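Local coordinates for protein monovalent Na+/H+ antiporter subunit A (Dietzia sp. DQ12-45-1b, PDB 7D3U) that probably exchanges sodium ions for protons across the cell membrane as the large antiporter-like subunit of the Mrp complex, at residues N264-G278 / I297-V309. Residues are numbered along the deposited sequence; the frame is centred on the assembly and turned at random.
With LMT (dodecyl-beta-D-maltoside), chain V.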
ATOM      1  N   ASN B 264     -13.370 -40.556  23.228  1.00 76.49           N
ATOM      2  CA  ASN B 264     -14.546 -41.280  23.695  1.00 76.49           C
ATOM      3  C   ASN B 264     -15.534 -40.341  24.370  1.00 76.49           C
ATOM      4  O   ASN B 264     -16.733 -40.373  24.081  1.00 76.49           O
ATOM      5  CB  ASN B 264     -14.125 -42.394  24.651  1.00 76.49           C
ATOM      6  CG  ASN B 264     -13.570 -43.596  23.929  1.00 76.49           C
ATOM      7  OD1 ASN B 264     -13.728 -43.732  22.718  1.00 76.49           O
ATOM      8  ND2 ASN B 264     -12.917 -44.482  24.669  1.00 76.49           N
ATOM      9  N   LEU B 265     -15.041 -39.478  25.259  1.00 75.06           N
ATOM     10  CA  LEU B 265     -15.937 -38.582  25.983  1.00 75.06           C
ATOM     11  C   LEU B 265     -16.573 -37.560  25.048  1.00 75.06           C
ATOM     12  O   LEU B 265     -17.801 -37.412  25.017  1.00 75.06           O
ATOM     13  CB  LEU B 265     -15.180 -37.883  27.110  1.00 75.06           C
ATOM     14  CG  LEU B 265     -15.978 -36.852  27.902  1.00 75.06           C
ATOM     15  CD1 LEU B 265     -15.884 -37.150  29.386  1.00 75.06           C
ATOM     16  CD2 LEU B 265     -15.482 -35.449  27.605  1.00 75.06           C
ATOM     17  N   LEU B 266     -15.752 -36.843  24.275  1.00 74.38           N
ATOM     18  CA  LEU B 266     -16.267 -35.792  23.406  1.00 74.38           C
ATOM     19  C   LEU B 266     -17.221 -36.343  22.360  1.00 74.38           C
ATOM     20  O   LEU B 266     -18.113 -35.626  21.898  1.00 74.38           O
ATOM     21  CB  LEU B 266     -15.105 -35.064  22.733  1.00 74.38           C
ATOM     22  CG  LEU B 266     -15.449 -33.810  21.935  1.00 74.38           C
ATOM     23  CD1 LEU B 266     -16.283 -32.867  22.778  1.00 74.38           C
ATOM     24  CD2 LEU B 266     -14.182 -33.130  21.462  1.00 74.38           C
ATOM     25  N   LEU B 267     -17.057 -37.606  21.971  1.00 74.69           N
ATOM     26  CA  LEU B 267     -17.991 -38.208  21.033  1.00 74.69           C
ATOM     27  C   LEU B 267     -19.269 -38.643  21.733  1.00 74.69           C
ATOM     28  O   LEU B 267     -20.367 -38.248  21.334  1.00 74.69           O
ATOM     29  CB  LEU B 267     -17.337 -39.398  20.334  1.00 74.69           C
ATOM     30  CG  LEU B 267     -16.479 -39.146  19.097  1.00 74.69           C
ATOM     31  CD1 LEU B 267     -15.248 -38.361  19.484  1.00 74.69           C
ATOM     32  CD2 LEU B 267     -16.097 -40.440  18.409  1.00 74.69           C
ATOM     33  N   ILE B 268     -19.140 -39.449  22.790  1.00 77.27           N
ATOM     34  CA  ILE B 268     -20.306 -40.042  23.437  1.00 77.27           C
ATOM     35  C   ILE B 268     -21.217 -38.962  24.002  1.00 77.27           C
ATOM     36  O   ILE B 268     -22.417 -38.924  23.708  1.00 77.27           O
ATOM     37  CB  ILE B 268     -19.867 -41.032  24.529  1.00 77.27           C
ATOM     38  CG1 ILE B 268     -19.366 -42.331  23.902  1.00 77.27           C
ATOM     39  CG2 ILE B 268     -21.007 -41.310  25.482  1.00 77.27           C
ATOM     40  CD1 ILE B 268     -18.906 -43.348  24.911  1.00 77.27           C
ATOM     41  N   THR B 269     -20.664 -38.066  24.826  1.00 78.71           N
ATOM     42  CA  THR B 269     -21.530 -37.120  25.521  1.00 78.71           C
ATOM     43  C   THR B 269     -22.156 -36.124  24.550  1.00 78.71           C
ATOM     44  O   THR B 269     -23.340 -35.798  24.675  1.00 78.71           O
ATOM     45  CB  THR B 269     -20.769 -36.406  26.643  1.00 78.71           C
ATOM     46  OG1 THR B 269     -21.706 -35.801  27.541  1.00 78.71           O
ATOM     47  CG2 THR B 269     -19.838 -35.328  26.109  1.00 78.71           C
ATOM     48  N   CYS B 270     -21.403 -35.675  23.544  1.00 80.02           N
ATOM     49  CA  CYS B 270     -21.967 -34.723  22.595  1.00 80.02           C
ATOM     50  C   CYS B 270     -23.019 -35.383  21.717  1.00 80.02           C
ATOM     51  O   CYS B 270     -24.098 -34.818  21.502  1.00 80.02           O
ATOM     52  CB  CYS B 270     -20.866 -34.107  21.736  1.00 80.02           C
ATOM     53  SG  CYS B 270     -21.485 -32.987  20.469  1.00 80.02           S
ATOM     54  N   GLY B 271     -22.734 -36.586  21.212  1.00 79.89           N
ATOM     55  CA  GLY B 271     -23.712 -37.280  20.400  1.00 79.89           C
ATOM     56  C   GLY B 271     -24.980 -37.601  21.160  1.00 79.89           C
ATOM     57  O   GLY B 271     -26.077 -37.512  20.612  1.00 79.89           O
ATOM     58  N   MET B 272     -24.858 -37.938  22.443  1.00 83.03           N
ATOM     59  CA  MET B 272     -26.061 -38.277  23.190  1.00 83.03           C
ATOM     60  C   MET B 272     -26.852 -37.036  23.582  1.00 83.03           C
ATOM     61  O   MET B 272     -28.090 -37.050  23.533  1.00 83.03           O
ATOM     62  CB  MET B 272     -25.705 -39.098  24.422  1.00 83.03           C
ATOM     63  CG  MET B 272     -25.577 -40.566  24.112  1.00 83.03           C
ATOM     64  SD  MET B 272     -26.971 -41.193  23.164  1.00 83.03           S
ATOM     65  CE  MET B 272     -28.318 -40.864  24.293  1.00 83.03           C
ATOM     66  N   THR B 273     -26.169 -35.953  23.965  1.00 82.79           N
ATOM     67  CA  THR B 273     -26.879 -34.707  24.222  1.00 82.79           C
ATOM     68  C   THR B 273     -27.625 -34.245  22.981  1.00 82.79           C
ATOM     69  O   THR B 273     -28.793 -33.852  23.059  1.00 82.79           O
ATOM     70  CB  THR B 273     -25.913 -33.624  24.697  1.00 82.79           C
ATOM     71  OG1 THR B 273     -24.814 -33.522  23.783  1.00 82.79           O
ATOM     72  CG2 THR B 273     -25.403 -33.936  26.093  1.00 82.79           C
ATOM     73  N   THR B 274     -26.976 -34.306  21.814  1.00 81.76           N
ATOM     74  CA  THR B 274     -27.663 -33.856  20.610  1.00 81.76           C
ATOM     75  C   THR B 274     -28.726 -34.852  20.166  1.00 81.76           C
ATOM     76  O   THR B 274     -29.727 -34.447  19.578  1.00 81.76           O
ATOM     77  CB  THR B 274     -26.670 -33.589  19.478  1.00 81.76           C
ATOM     78  OG1 THR B 274     -27.350 -32.951  18.392  1.00 81.76           O
ATOM     79  CG2 THR B 274     -26.066 -34.869  18.982  1.00 81.76           C
ATOM     80  N   ALA B 275     -28.575 -36.138  20.490  1.00 81.90           N
ATOM     81  CA  ALA B 275     -29.633 -37.094  20.190  1.00 81.90           C
ATOM     82  C   ALA B 275     -30.886 -36.780  20.994  1.00 81.90           C
ATOM     83  O   ALA B 275     -31.990 -36.699  20.441  1.00 81.90           O
ATOM     84  CB  ALA B 275     -29.153 -38.516  20.469  1.00 81.90           C
ATOM     85  N   VAL B 276     -30.729 -36.576  22.303  1.00 83.44           N
ATOM     86  CA  VAL B 276     -31.881 -36.263  23.147  1.00 83.44           C
ATOM     87  C   VAL B 276     -32.496 -34.928  22.738  1.00 83.44           C
ATOM     88  O   VAL B 276     -33.714 -34.816  22.556  1.00 83.44           O
ATOM     89  CB  VAL B 276     -31.483 -36.268  24.632  1.00 83.44           C
ATOM     90  CG1 VAL B 276     -32.700 -36.022  25.500  1.00 83.44           C
ATOM     91  CG2 VAL B 276     -30.841 -37.587  24.997  1.00 83.44           C
ATOM     92  N   LEU B 277     -31.664 -33.898  22.584  1.00 85.26           N
ATOM     93  CA  LEU B 277     -32.148 -32.567  22.245  1.00 85.26           C
ATOM     94  C   LEU B 277     -32.423 -32.394  20.756  1.00 85.26           C
ATOM     95  O   LEU B 277     -32.670 -31.271  20.314  1.00 85.26           O
ATOM     96  CB  LEU B 277     -31.149 -31.511  22.717  1.00 85.26           C
ATOM     97  CG  LEU B 277     -30.828 -31.539  24.212  1.00 85.26           C
ATOM     98  CD1 LEU B 277     -29.885 -30.408  24.580  1.00 85.26           C
ATOM     99  CD2 LEU B 277     -32.101 -31.470  25.036  1.00 85.26           C
ATOM    100  N   GLY B 278     -32.351 -33.458  19.970  1.00 85.22           N
ATOM    101  CA  GLY B 278     -32.851 -33.404  18.618  1.00 85.22           C
ATOM    102  C   GLY B 278     -34.161 -34.146  18.541  1.00 85.22           C
ATOM    103  O   GLY B 278     -35.099 -33.694  17.884  1.00 85.22           O
ATOM    104  N   ILE B 297     -30.759 -34.661  12.895  1.00 78.61           N
ATOM    105  CA  ILE B 297     -29.815 -34.289  13.946  1.00 78.61           C
ATOM    106  C   ILE B 297     -29.728 -35.391  14.995  1.00 78.61           C
ATOM    107  O   ILE B 297     -28.636 -35.819  15.385  1.00 78.61           O
ATOM    108  CB  ILE B 297     -30.217 -32.945  14.577  1.00 78.61           C
ATOM    109  CG1 ILE B 297     -29.896 -31.795  13.627  1.00 78.61           C
ATOM    110  CG2 ILE B 297     -29.510 -32.746  15.902  1.00 78.61           C
ATOM    111  CD1 ILE B 297     -30.075 -30.435  14.246  1.00 78.61           C
ATOM    112  N   SER B 298     -30.881 -35.883  15.450  1.00 78.98           N
ATOM    113  CA  SER B 298     -30.888 -36.899  16.498  1.00 78.98           C
ATOM    114  C   SER B 298     -30.328 -38.224  15.996  1.00 78.98           C
ATOM    115  O   SER B 298     -29.650 -38.939  16.743  1.00 78.98           O
ATOM    116  CB  SER B 298     -32.305 -37.085  17.035  1.00 78.98           C
ATOM    117  OG  SER B 298     -32.343 -38.098  18.021  1.00 78.98           O
ATOM    118  N   GLN B 299     -30.596 -38.572  14.737  1.00 78.35           N
ATOM    119  CA  GLN B 299     -30.050 -39.813  14.197  1.00 78.35           C
ATOM    120  C   GLN B 299     -28.533 -39.737  14.071  1.00 78.35           C
ATOM    121  O   GLN B 299     -27.825 -40.685  14.435  1.00 78.35           O
ATOM    122  CB  GLN B 299     -30.690 -40.130  12.848  1.00 78.35           C
ATOM    123  CG  GLN B 299     -32.181 -40.388  12.924  1.00 78.35           C
ATOM    124  CD  GLN B 299     -32.539 -41.427  13.961  1.00 78.35           C
ATOM    125  OE1 GLN B 299     -32.044 -42.550  13.926  1.00 78.35           O
ATOM    126  NE2 GLN B 299     -33.402 -41.054  14.897  1.00 78.35           N
ATOM    127  N   LEU B 300     -28.012 -38.617  13.564  1.00 76.52           N
ATOM    128  CA  LEU B 300     -26.566 -38.441  13.515  1.00 76.52           C
ATOM    129  C   LEU B 300     -25.964 -38.432  14.911  1.00 76.52           C
ATOM    130  O   LEU B 300     -24.831 -38.882  15.097  1.00 76.52           O
ATOM    131  CB  LEU B 300     -26.206 -37.150  12.784  1.00 76.52           C
ATOM    132  CG  LEU B 300     -26.776 -36.921  11.385  1.00 76.52           C
ATOM    133  CD1 LEU B 300     -26.743 -35.441  11.059  1.00 76.52           C
ATOM    134  CD2 LEU B 300     -26.032 -37.713  10.335  1.00 76.52           C
ATOM    135  N   GLY B 301     -26.702 -37.931  15.903  1.00 77.45           N
ATOM    136  CA  GLY B 301     -26.210 -37.983  17.270  1.00 77.45           C
ATOM    137  C   GLY B 301     -26.114 -39.400  17.798  1.00 77.45           C
ATOM    138  O   GLY B 301     -25.112 -39.777  18.413  1.00 77.45           O
ATOM    139  N   PHE B 302     -27.161 -40.197  17.579  1.00 79.22           N
ATOM    140  CA  PHE B 302     -27.095 -41.627  17.862  1.00 79.22           C
ATOM    141  C   PHE B 302     -25.861 -42.248  17.224  1.00 79.22           C
ATOM    142  O   PHE B 302     -25.121 -43.007  17.865  1.00 79.22           O
ATOM    143  CB  PHE B 302     -28.351 -42.317  17.337  1.00 79.22           C
ATOM    144  CG  PHE B 302     -29.384 -42.583  18.382  1.00 79.22           C
ATOM    145  CD1 PHE B 302     -29.019 -42.976  19.654  1.00 79.22           C
ATOM    146  CD2 PHE B 302     -30.728 -42.454  18.085  1.00 79.22           C
ATOM    147  CE1 PHE B 302     -29.975 -43.227  20.612  1.00 79.22           C
ATOM    148  CE2 PHE B 302     -31.688 -42.703  19.037  1.00 79.22           C
ATOM    149  CZ  PHE B 302     -31.311 -43.093  20.301  1.00 79.22           C
ATOM    150  N   LEU B 303     -25.629 -41.928  15.951  1.00 76.81           N
ATOM    151  CA  LEU B 303     -24.530 -42.540  15.213  1.00 76.81           C
ATOM    152  C   LEU B 303     -23.177 -42.148  15.791  1.00 76.81           C
ATOM    153  O   LEU B 303     -22.307 -43.004  15.985  1.00 76.81           O
ATOM    154  CB  LEU B 303     -24.620 -42.153  13.741  1.00 76.81           C
ATOM    155  CG  LEU B 303     -25.536 -43.092  12.967  1.00 76.81           C
ATOM    156  CD1 LEU B 303     -25.867 -42.542  11.598  1.00 76.81           C
ATOM    157  CD2 LEU B 303     -24.866 -44.433  12.861  1.00 76.81           C
ATOM    158  N   VAL B 304     -22.974 -40.862  16.075  1.00 76.04           N
ATOM    159  CA  VAL B 304     -21.671 -40.440  16.574  1.00 76.04           C
ATOM    160  C   VAL B 304     -21.462 -40.949  17.993  1.00 76.04           C
ATOM    161  O   VAL B 304     -20.329 -41.206  18.409  1.00 76.04           O
ATOM    162  CB  VAL B 304     -21.512 -38.911  16.492  1.00 76.04           C
ATOM    163  CG1 VAL B 304     -21.374 -38.467  15.047  1.00 76.04           C
ATOM    164  CG2 VAL B 304     -22.643 -38.214  17.181  1.00 76.04           C
ATOM    165  N   ALA B 305     -22.543 -41.137  18.751  1.00 75.83           N
ATOM    166  CA  ALA B 305     -22.404 -41.720  20.080  1.00 75.83           C
ATOM    167  C   ALA B 305     -21.959 -43.174  19.995  1.00 75.83           C
ATOM    168  O   ALA B 305     -20.989 -43.579  20.652  1.00 75.83           O
ATOM    169  CB  ALA B 305     -23.719 -41.599  20.847  1.00 75.83           C
ATOM    170  N   THR B 306     -22.648 -43.978  19.181  1.00 76.60           N
ATOM    171  CA  THR B 306     -22.238 -45.374  19.069  1.00 76.60           C
ATOM    172  C   THR B 306     -20.909 -45.521  18.344  1.00 76.60           C
ATOM    173  O   THR B 306     -20.310 -46.598  18.394  1.00 76.60           O
ATOM    174  CB  THR B 306     -23.293 -46.216  18.357  1.00 76.60           C
ATOM    175  OG1 THR B 306     -22.758 -47.521  18.111  1.00 76.60           O
ATOM    176  CG2 THR B 306     -23.654 -45.605  17.032  1.00 76.60           C
ATOM    177  N   ILE B 307     -20.438 -44.473  17.669  1.00 74.37           N
ATOM    178  CA  ILE B 307     -19.072 -44.481  17.160  1.00 74.37           C
ATOM    179  C   ILE B 307     -18.088 -44.207  18.287  1.00 74.37           C
ATOM    180  O   ILE B 307     -17.075 -44.899  18.433  1.00 74.37           O
ATOM    181  CB  ILE B 307     -18.918 -43.460  16.020  1.00 74.37           C
ATOM    182  CG1 ILE B 307     -19.447 -44.039  14.714  1.00 74.37           C
ATOM    183  CG2 ILE B 307     -17.466 -43.057  15.856  1.00 74.37           C
ATOM    184  CD1 ILE B 307     -19.532 -43.034  13.605  1.00 74.37           C
ATOM    185  N   GLY B 308     -18.378 -43.197  19.107  1.00 76.78           N
ATOM    186  CA  GLY B 308     -17.540 -42.886  20.247  1.00 76.78           C
ATOM    187  C   GLY B 308     -17.454 -43.997  21.265  1.00 76.78           C
ATOM    188  O   GLY B 308     -16.537 -43.995  22.092  1.00 76.78           O
ATOM    189  N   VAL B 309     -18.401 -44.939  21.242  1.00 79.26           N
ATOM    190  CA  VAL B 309     -18.235 -46.154  22.038  1.00 79.26           C
ATOM    191  C   VAL B 309     -16.897 -46.811  21.714  1.00 79.26           C
ATOM    192  O   VAL B 309     -16.167 -47.251  22.610  1.00 79.26           O
ATOM    193  CB  VAL B 309     -19.414 -47.116  21.807  1.00 79.26           C
ATOM    194  CG1 VAL B 309     -19.063 -48.513  22.282  1.00 79.26           C
ATOM    195  CG2 VAL B 309     -20.649 -46.608  22.521  1.00 79.26           C
TER
HETATM  196  C1  LMT V1205     -11.226 -46.604  30.585  1.00 84.32           C
HETATM  197  C2  LMT V1205     -11.377 -45.468  29.620  1.00 84.32           C
HETATM  198  C3  LMT V1205     -12.000 -44.222  30.158  1.00 84.32           C
HETATM  199  C4  LMT V1205     -12.544 -43.448  28.987  1.00 84.32           C
HETATM  200  C5  LMT V1205     -13.402 -42.326  29.465  1.00 84.32           C
HETATM  201  C6  LMT V1205     -14.613 -42.145  28.612  1.00 84.32           C
HETATM  202  C7  LMT V1205     -15.660 -41.393  29.376  1.00 84.32           C
HETATM  203  C8  LMT V1205     -16.968 -41.547  28.681  1.00 84.32           C
HETATM  204  C9  LMT V1205     -18.156 -41.400  29.575  1.00 84.32           C
HETATM  205  C10 LMT V1205     -19.365 -41.811  28.784  1.00 84.32           C
HETATM  206  C11 LMT V1205     -20.611 -41.738  29.607  1.00 84.32           C
HETATM  207  C12 LMT V1205     -21.521 -40.649  29.149  1.00 84.32           C
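Ile297 and Ser298 meet Thr274 and Ala275 at one end of an antiparallel pair of transmembrane helices, an α-hairpin within the antiporter fold shared with complex I. The segment axes approach to 7.3 Å at a crossing angle of -157°, a closeness made possible by small residues on both helices. Ile297 crosses Thr274 at about a right angle, its CG2 branch against the threonine hydroxyl. With chi1 at 178°, Ser298 OG points away from its own N and donates to Ala275 O at 2.8 Å, arriving 22° out of the carbonyl plane; this is a side-chain-to-backbone tie between the buried helices. Gln299, which takes no part in the contact, hydrogen-bonds through its side-chain amide to Lys384 NZ and Tyr418 OH. At Gly301 the backbones come together over Gly271, their CA atoms 4.1 Å apart, and Thr274 CG2 lies on Gly301 CA; a side chain at either glycine would probably not fit at this spacing. The Phe302 ring receives Met272 SD obliquely, a Met-aromatic contact with sulfur 5.4 Å from the ring centroid, and Ala411 of helix 402-423 also touches this ring. Val304 sets CG2 on Gly271 CA, while Ala305 CB packs against the bent Met272 chain. Ile307 CG2 touches Leu267 CD2. At Gly308, Ile268 is shared: CG1 and CD1 lie on the Gly308 carbonyl, whereas CG2 meets the detergent tail at C10. Replacing Ile268 by an alanine removes these branches and would probably open a gap between Gly308 and the dodecyl chain. Leu267 CD2 rests 3.4 Å from Gly308 CA.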